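Local coordinates for CRISPR system Cmr subunit Cmr1-1 (Pyrococcus furiosus, PDB 4W8Z), which caps, together with Cmr6, the elongated type III-B Cmr ribonucleoprotein complex of CRISPR immunity and binds RNA, at residues Glu13-Thr18 and Gly124-Val129; Ser37-Met42 and Ile80-Leu85; Thr20-Val25 and Gly153-Arg158. All coordinates share one frame; numbering follows the deposited sequence.

Contact 1: Glu13-Thr18 and Gly124-Val129; sequences EIESIT and GSRFRV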
loop_
_atom_site.group_PDB
_atom_site.type_symbol
_atom_site.label_atom_id
_atom_site.label_comp_id
_atom_site.label_asym_id
_atom_site.label_seq_id
_atom_site.Cartn_x
_atom_site.Cartn_y
_atom_site.Cartn_z
ATOM N N GLU A 13 16.292 -7.399 6.033
ATOM C CA GLU A 13 16.779 -6.402 5.091
ATOM C C GLU A 13 15.780 -6.281 3.953
ATOM O O GLU A 13 15.529 -7.252 3.237
ATOM C CB GLU A 13 18.160 -6.765 4.544
ATOM C CG GLU A 13 19.313 -6.080 5.251
ATOM C CD GLU A 13 20.574 -6.043 4.403
ATOM O OE1 GLU A 13 21.673 -6.296 4.948
ATOM O OE2 GLU A 13 20.462 -5.753 3.191
ATOM N N ILE A 14 15.188 -5.102 3.796
ATOM C CA ILE A 14 14.279 -4.882 2.679
ATOM C C ILE A 14 14.930 -3.971 1.645
ATOM O O ILE A 14 15.817 -3.183 1.963
ATOM C CB ILE A 14 12.929 -4.288 3.134
ATOM C CG1 ILE A 14 13.058 -2.795 3.438
ATOM C CG2 ILE A 14 12.394 -5.051 4.335
ATOM C CD1 ILE A 14 11.745 -2.129 3.813
ATOM N N GLU A 15 14.504 -4.110 0.397
ATOM C CA GLU A 15 15.074 -3.346 -0.698
ATOM C C GLU A 15 13.961 -2.698 -1.515
ATOM O O GLU A 15 12.901 -3.296 -1.720
ATOM C CB GLU A 15 15.940 -4.249 -1.578
ATOM C CG GLU A 15 16.496 -3.580 -2.821
ATOM C CD GLU A 15 17.321 -4.525 -3.680
ATOM O OE1 GLU A 15 18.229 -5.191 -3.137
ATOM O OE2 GLU A 15 17.053 -4.608 -4.899
ATOM N N SER A 16 14.198 -1.471 -1.969
ATOM C CA SER A 16 13.239 -0.773 -2.814
ATOM C C SER A 16 13.198 -1.371 -4.220
ATOM O O SER A 16 14.231 -1.535 -4.872
ATOM C CB SER A 16 13.574 0.718 -2.891
ATOM O OG SER A 16 13.531 1.314 -1.607
ATOM N N ILE A 17 11.997 -1.705 -4.678
ATOM C CA ILE A 17 11.796 -2.141 -6.051
ATOM C C ILE A 17 11.538 -0.925 -6.935
ATOM O O ILE A 17 12.021 -0.846 -8.065
ATOM C CB ILE A 17 10.629 -3.129 -6.160
ATOM C CG1 ILE A 17 11.009 -4.463 -5.516
ATOM C CG2 ILE A 17 10.218 -3.327 -7.608
ATOM C CD1 ILE A 17 9.831 -5.381 -5.283
ATOM N N THR A 18 10.780 0.030 -6.405
ATOM C CA THR A 18 10.511 1.279 -7.106
ATOM C C THR A 18 11.096 2.458 -6.338
ATOM O O THR A 18 11.452 2.322 -5.165
ATOM C CB THR A 18 8.999 1.507 -7.305
ATOM O OG1 THR A 18 8.322 1.380 -6.047
ATOM C CG2 THR A 18 8.427 0.499 -8.288
ATOM N N GLY A 124 16.856 -0.449 -5.415
ATOM C CA GLY A 124 18.087 -1.045 -4.938
ATOM C C GLY A 124 18.482 -0.496 -3.580
ATOM O O GLY A 124 19.370 -1.032 -2.927
ATOM N N SER A 125 17.833 0.582 -3.156
ATOM C CA SER A 125 18.064 1.130 -1.826
ATOM C C SER A 125 17.710 0.081 -0.786
ATOM O O SER A 125 16.674 -0.572 -0.896
ATOM C CB SER A 125 17.234 2.394 -1.605
ATOM O OG SER A 125 17.627 3.440 -2.484
ATOM N N ARG A 126 18.561 -0.095 0.218
ATOM C CA ARG A 126 18.304 -1.115 1.228
ATOM C C ARG A 126 18.111 -0.533 2.620
ATOM O O ARG A 126 18.679 0.505 2.955
ATOM C CB ARG A 126 19.433 -2.142 1.242
ATOM C CG ARG A 126 19.451 -3.024 0.012
ATOM C CD ARG A 126 20.402 -4.181 0.171
ATOM N NE ARG A 126 20.423 -4.997 -1.037
ATOM C CZ ARG A 126 21.133 -6.111 -1.178
ATOM N NH1 ARG A 126 21.890 -6.551 -0.181
ATOM N NH2 ARG A 126 21.084 -6.785 -2.319
ATOM N N PHE A 127 17.291 -1.212 3.417
ATOM C CA PHE A 127 16.966 -0.784 4.776
ATOM C C PHE A 127 17.007 -1.984 5.711
ATOM O O PHE A 127 16.545 -3.069 5.356
ATOM C CB PHE A 127 15.581 -0.124 4.831
ATOM C CG PHE A 127 15.428 1.053 3.903
ATOM C CD1 PHE A 127 15.141 0.859 2.559
ATOM C CD2 PHE A 127 15.568 2.351 4.370
ATOM C CE1 PHE A 127 15.009 1.933 1.698
ATOM C CE2 PHE A 127 15.428 3.432 3.515
ATOM C CZ PHE A 127 15.148 3.220 2.178
ATOM N N ARG A 128 17.569 -1.794 6.899
ATOM C CA ARG A 128 17.536 -2.831 7.921
ATOM C C ARG A 128 16.372 -2.597 8.868
ATOM O O ARG A 128 16.199 -1.498 9.392
ATOM C CB ARG A 128 18.843 -2.871 8.705
ATOM C CG ARG A 128 18.772 -3.747 9.943
ATOM C CD ARG A 128 20.059 -4.523 10.133
ATOM N NE ARG A 128 20.568 -5.020 8.857
ATOM C CZ ARG A 128 21.573 -5.880 8.735
ATOM N NH1 ARG A 128 22.175 -6.355 9.816
ATOM N NH2 ARG A 128 21.970 -6.267 7.531
ATOM N N VAL A 129 15.565 -3.630 9.081
ATOM C CA VAL A 129 14.463 -3.546 10.027
ATOM C C VAL A 129 14.615 -4.617 11.098
ATOM O O VAL A 129 14.694 -5.806 10.790
ATOM C CB VAL A 129 13.096 -3.703 9.333
ATOM C CG1 VAL A 129 11.983 -3.665 10.360
ATOM C CG2 VAL A 129 12.899 -2.612 8.289
#

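Contact 2: Ser37-Met42 and Ile80-Leu85; sequences SIKGAM and ISVTPL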
loop_
_atom_site.group_PDB
_atom_site.type_symbol
_atom_site.label_atom_id
_atom_site.label_comp_id
_atom_site.label_asym_id
_atom_site.label_seq_id
_atom_site.Cartn_x
_atom_site.Cartn_y
_atom_site.Cartn_z
ATOM N N SER A 37 5.979 6.072 7.115
ATOM C CA SER A 37 7.253 5.461 7.467
ATOM C C SER A 37 7.050 3.960 7.580
ATOM O O SER A 37 5.918 3.480 7.537
ATOM C CB SER A 37 7.788 6.032 8.781
ATOM O OG SER A 37 6.997 5.603 9.878
ATOM N N ILE A 38 8.140 3.216 7.725
ATOM C CA ILE A 38 8.042 1.775 7.909
ATOM C C ILE A 38 7.292 1.444 9.200
ATOM O O ILE A 38 6.404 0.591 9.205
ATOM C CB ILE A 38 9.430 1.122 7.926
ATOM C CG1 ILE A 38 10.115 1.334 6.576
ATOM C CG2 ILE A 38 9.327 -0.360 8.251
ATOM C CD1 ILE A 38 11.410 0.569 6.422
ATOM N N LYS A 39 7.640 2.134 10.284
ATOM C CA LYS A 39 6.957 1.947 11.561
ATOM C C LYS A 39 5.478 2.301 11.444
ATOM O O LYS A 39 4.615 1.588 11.956
ATOM C CB LYS A 39 7.606 2.794 12.657
ATOM C CG LYS A 39 9.094 2.554 12.842
ATOM C CD LYS A 39 9.601 3.260 14.089
ATOM C CE LYS A 39 11.113 3.220 14.172
ATOM N NZ LYS A 39 11.608 3.922 15.390
ATOM N N GLY A 40 5.193 3.406 10.761
ATOM C CA GLY A 40 3.827 3.872 10.596
ATOM C C GLY A 40 2.991 2.947 9.735
ATOM O O GLY A 40 1.822 2.693 10.031
ATOM N N ALA A 41 3.596 2.436 8.668
ATOM C CA ALA A 41 2.905 1.534 7.757
ATOM C C ALA A 41 2.648 0.164 8.389
ATOM O O ALA A 41 1.619 -0.461 8.124
ATOM C CB ALA A 41 3.695 1.383 6.478
ATOM N N MET A 42 3.585 -0.299 9.214
ATOM C CA MET A 42 3.405 -1.535 9.974
ATOM C C MET A 42 2.199 -1.408 10.894
ATOM O O MET A 42 1.361 -2.311 10.975
ATOM C CB MET A 42 4.656 -1.866 10.793
ATOM C CG MET A 42 5.803 -2.456 9.986
ATOM S SD MET A 42 7.264 -2.764 10.999
ATOM C CE MET A 42 6.572 -3.840 12.251
ATOM N N ILE A 80 10.938 -1.313 17.417
ATOM C CA ILE A 80 11.214 -1.375 15.984
ATOM C C ILE A 80 12.352 -0.441 15.600
ATOM O O ILE A 80 12.262 0.767 15.805
ATOM C CB ILE A 80 9.972 -1.009 15.154
ATOM C CG1 ILE A 80 8.788 -1.894 15.549
ATOM C CG2 ILE A 80 10.276 -1.116 13.666
ATOM C CD1 ILE A 80 7.466 -1.438 14.977
ATOM N N SER A 81 13.418 -1.000 15.039
ATOM C CA SER A 81 14.571 -0.202 14.641
ATOM C C SER A 81 14.781 -0.243 13.134
ATOM O O SER A 81 14.922 -1.316 12.547
ATOM C CB SER A 81 15.823 -0.691 15.364
ATOM O OG SER A 81 15.611 -0.710 16.764
ATOM N N VAL A 82 14.794 0.928 12.510
ATOM C CA VAL A 82 14.960 1.020 11.066
ATOM C C VAL A 82 16.167 1.882 10.714
ATOM O O VAL A 82 16.186 3.079 10.997
ATOM C CB VAL A 82 13.710 1.617 10.381
ATOM C CG1 VAL A 82 13.820 1.472 8.878
ATOM C CG2 VAL A 82 12.436 0.953 10.889
ATOM N N THR A 83 17.178 1.277 10.105
ATOM C CA THR A 83 18.330 2.037 9.639
ATOM C C THR A 83 18.533 1.822 8.144
ATOM O O THR A 83 18.643 0.685 7.685
ATOM C CB THR A 83 19.625 1.654 10.397
ATOM O OG1 THR A 83 19.815 0.238 10.338
ATOM C CG2 THR A 83 19.546 2.093 11.855
ATOM N N PRO A 84 18.559 2.922 7.376
ATOM C CA PRO A 84 18.877 2.846 5.947
ATOM C C PRO A 84 20.339 2.458 5.731
ATOM O O PRO A 84 21.210 2.886 6.488
ATOM C CB PRO A 84 18.595 4.263 5.446
ATOM C CG PRO A 84 18.747 5.127 6.654
ATOM C CD PRO A 84 18.257 4.300 7.804
ATOM N N LEU A 85 20.595 1.641 4.715
ATOM C CA LEU A 85 21.942 1.170 4.430
ATOM C C LEU A 85 22.478 1.831 3.169
ATOM O O LEU A 85 23.655 1.697 2.829
ATOM C CB LEU A 85 21.952 -0.351 4.285
ATOM C CG LEU A 85 21.313 -1.083 5.467
ATOM C CD1 LEU A 85 21.312 -2.604 5.267
ATOM C CD2 LEU A 85 21.997 -0.699 6.774
#

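Contact 3: Thr20-Val25 and Gly153-Arg158; sequences THLLEV and GSVGFR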
loop_
_atom_site.group_PDB
_atom_site.type_symbol
_atom_site.label_atom_id
_atom_site.label_comp_id
_atom_site.label_asym_id
_atom_site.label_seq_id
_atom_site.Cartn_x
_atom_site.Cartn_y
_atom_site.Cartn_z
ATOM N N THR A 20 11.778 5.387 -4.042
ATOM C CA THR A 20 11.214 5.572 -2.709
ATOM C C THR A 20 11.437 7.000 -2.231
ATOM O O THR A 20 12.535 7.531 -2.353
ATOM C CB THR A 20 11.826 4.572 -1.700
ATOM O OG1 THR A 20 11.525 3.232 -2.113
ATOM C CG2 THR A 20 11.266 4.797 -0.306
ATOM N N HIS A 21 10.388 7.619 -1.696
ATOM C CA HIS A 21 10.452 9.013 -1.271
ATOM C C HIS A 21 10.009 9.209 0.179
ATOM O O HIS A 21 8.819 9.344 0.467
ATOM C CB HIS A 21 9.602 9.875 -2.200
ATOM C CG HIS A 21 10.093 9.895 -3.613
ATOM N ND1 HIS A 21 10.853 10.926 -4.124
ATOM C CD2 HIS A 21 9.943 9.004 -4.621
ATOM C CE1 HIS A 21 11.144 10.673 -5.386
ATOM N NE2 HIS A 21 10.604 9.511 -5.713
ATOM N N LEU A 22 10.977 9.231 1.087
ATOM C CA LEU A 22 10.690 9.393 2.506
ATOM C C LEU A 22 10.733 10.866 2.865
ATOM O O LEU A 22 11.802 11.432 3.098
ATOM C CB LEU A 22 11.685 8.593 3.345
ATOM C CG LEU A 22 11.838 7.141 2.880
ATOM C CD1 LEU A 22 12.802 6.364 3.756
ATOM C CD2 LEU A 22 10.477 6.458 2.832
ATOM N N LEU A 23 9.560 11.488 2.899
ATOM C CA LEU A 23 9.471 12.936 3.006
ATOM C C LEU A 23 8.625 13.402 4.184
ATOM O O LEU A 23 7.844 14.345 4.045
ATOM C CB LEU A 23 8.898 13.513 1.712
ATOM C CG LEU A 23 9.655 13.184 0.428
ATOM C CD1 LEU A 23 8.949 13.778 -0.784
ATOM C CD2 LEU A 23 11.085 13.697 0.526
ATOM N N GLU A 24 8.785 12.757 5.338
ATOM C CA GLU A 24 8.023 13.121 6.533
ATOM C C GLU A 24 8.274 14.569 6.951
ATOM O O GLU A 24 7.419 15.206 7.568
ATOM C CB GLU A 24 8.360 12.185 7.691
ATOM C CG GLU A 24 7.853 10.772 7.499
ATOM C CD GLU A 24 7.966 9.931 8.757
ATOM O OE1 GLU A 24 6.986 9.891 9.533
ATOM O OE2 GLU A 24 9.029 9.306 8.967
ATOM N N VAL A 25 9.452 15.079 6.606
ATOM C CA VAL A 25 9.821 16.458 6.890
ATOM C C VAL A 25 8.844 17.453 6.264
ATOM O O VAL A 25 8.451 18.430 6.902
ATOM C CB VAL A 25 11.254 16.763 6.390
ATOM C CG1 VAL A 25 11.529 18.252 6.422
ATOM C CG2 VAL A 25 12.280 16.017 7.230
ATOM N N GLY A 153 1.691 -3.628 0.755
ATOM C CA GLY A 153 1.817 -2.204 0.981
ATOM C C GLY A 153 3.025 -1.579 0.316
ATOM O O GLY A 153 3.510 -2.064 -0.704
ATOM N N SER A 154 3.503 -0.497 0.923
ATOM C CA SER A 154 4.598 0.314 0.411
ATOM C C SER A 154 4.778 1.493 1.356
ATOM O O SER A 154 3.958 1.697 2.251
ATOM C CB SER A 154 4.317 0.801 -1.009
ATOM O OG SER A 154 3.026 1.377 -1.086
ATOM N N VAL A 155 5.842 2.271 1.171
ATOM C CA VAL A 155 6.112 3.400 2.064
ATOM C C VAL A 155 6.508 4.679 1.321
ATOM O O VAL A 155 7.046 4.630 0.215
ATOM C CB VAL A 155 7.228 3.057 3.073
ATOM C CG1 VAL A 155 6.810 1.900 3.968
ATOM C CG2 VAL A 155 8.515 2.729 2.344
ATOM N N GLY A 156 6.229 5.824 1.935
ATOM C CA GLY A 156 6.643 7.100 1.386
ATOM C C GLY A 156 5.587 7.878 0.617
ATOM O O GLY A 156 4.428 7.466 0.508
ATOM N N PHE A 157 6.003 9.020 0.077
ATOM C CA PHE A 157 5.125 9.861 -0.724
ATOM C C PHE A 157 4.704 9.132 -2.001
ATOM O O PHE A 157 5.546 8.568 -2.705
ATOM C CB PHE A 157 5.821 11.186 -1.056
ATOM C CG PHE A 157 4.935 12.187 -1.744
ATOM C CD1 PHE A 157 3.652 12.426 -1.284
ATOM C CD2 PHE A 157 5.396 12.910 -2.839
ATOM C CE1 PHE A 157 2.833 13.357 -1.910
ATOM C CE2 PHE A 157 4.581 13.839 -3.472
ATOM C CZ PHE A 157 3.296 14.062 -3.004
ATOM N N ARG A 158 3.398 9.144 -2.273
ATOM C CA ARG A 158 2.809 8.541 -3.476
ATOM C C ARG A 158 2.917 7.013 -3.519
ATOM O O ARG A 158 2.850 6.410 -4.590
ATOM C CB ARG A 158 3.438 9.145 -4.738
ATOM C CG ARG A 158 2.917 10.522 -5.077
ATOM C CD ARG A 158 1.454 10.453 -5.497
ATOM N NE ARG A 158 0.864 11.782 -5.584
ATOM C CZ ARG A 158 0.167 12.356 -4.608
ATOM N NH1 ARG A 158 -0.042 11.708 -3.471
ATOM N NH2 ARG A 158 -0.324 13.579 -4.771
#

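Contact 1: Glu13-Thr18 and Gly124-Val129
Arg126 reaches across from one strand to both Glu13 and Glu15 of its antiparallel neighbour. Arg126 CB lies 3.8 Å from Ile14 O, and its CG approaches Glu15 CB. Arg126 CD passes 3.4 Å from Glu13 OE2. Arg126 NE donates to Glu15 OE1 at 3.0 Å in a salt bridge with carboxylate and guanidinium planes only 16° apart, OE1 being met on its anti side, 23° out of the carboxylate plane. At the tip, NH2 adds a weak bond to the same oxygen, while NH1 makes a long ion pair with Glu13 OE2. Glu13 divides its oxygens: OE1 takes Arg128 NH2 at 2.6 Å through its anti lone pair, in the guanidinium plane. The result is a network of two acids and two bases on one face of the sheet, with Arg170 of the next strand nearby. On the other face, Ile14 CG1 packs 3.9 Å from Phe127 CB; the two residues form a hydrogen-bonded pair and exchange both backbone bonds. Ser16 N to Ser125 O and Gly124 N to Ser16 O carry the pairing into loop residues 124-125. This is the pairing of the first and third strands in the ferredoxin-like sheet of a RAMP domain.

Contact 2: Ser37-Met42 and Ile80-Leu85
The first helix of the ferredoxin-like domain leans on the edge strand of its sheet where Ile38, Lys39 and Met42 meet Ile80 and Val82. The axes of segments 38-42 and 80-84 are 9.8 Å apart at their closest, with side chains bridging the gap. Ile38 CD1 touches Val82 CG1 at 3.6 Å, the two chains crossing at a slant. Lys39, extended beyond CG, slides past both strand residues in the opposite direction, its CG lying 3.9 Å from Ile80 CG2 and 4.2 Å from Val82 CG2; the aliphatic stem runs alongside both, and Lys39 CE comes to 3.2 Å from Ile80 O. One turn on, Met42 and Ile80 reach toward each other tip to tip. A turn about the CG-SD bond (chi3 57°) sets Met42 CE 3.7 Å from Ile80 CD1, and Leu131 of the adjoining strand touches both residues. Leu149 of helix 136-152 packs against Ile38 and Met42 as well. The helix starts at Ser37, the N-cap, whose OG accepts a hydrogen bond from Gly40 N at 3.0 Å. Apolar branches from the first helical turns settling on alternate residues of a strand are the usual helix-on-sheet layer of this alpha/beta sandwich.

Contact 3: Thr20-Val25 and Gly153-Arg158
Phe157 sets CG anti to its backbone N (chi1 -173°); the ring leads away from segment 20-25, while CB stays against it, and Leu23, its CD1 anti to CA (chi2 178°), reaches that CB. Segment 153-158 opens the glycine-rich loop that follows the second helix of the ferredoxin-like domain, a hallmark of RAMP proteins, and here it crosses the segment that leads from the first strand to the first helix. Leu23 CD1 sits 4.1 Å from Phe157 CB and 4.2 Å from Phe157 CD2, approaching the ring obliquely. A single backbone hydrogen bond joins the two loops: Phe157 N donates to His21 O at 2.9 Å, nearly straight (164°) and in the carbonyl plane. Beside it, Gly156 adopts a positive phi and brings its CA to 3.3 Å from His21 O. Leu22 CD2 reaches across to Val155 CG2 at 4.2 Å. The imidazole of His21 meets the ring of Tyr120, and helix 106-113 covers Phe157 through Ile108 and Leu111. The neighbouring Arg158, salt-bridged through NH2 to Glu32 and Asp318, lays its CG 3.9 Å above the centre of the Phe157 ring.

In the fold
From the N terminus, the chain runs along the first strand into contact 1, whose partner segment returns only after more than a hundred residues. The segment 20-25 follows at once and waits still longer for 153-158, so contacts 1 and 3 interlock along the sequence. Contact 2 begins and ends within both of these long loops, joining the start of helix 38-54 to strand 79-84. That strand flanks 126-133, so contacts 1 and 2 share one sheet, with backbone hydrogen bonds pairing Thr83 with Arg128 and Leu85 with Arg126. Phe127 meets Leu22 between contacts 1 and 3, while Val155 packs against Ser37, Ile38 and Ala41, tying the glycine-rich loop to the first helix.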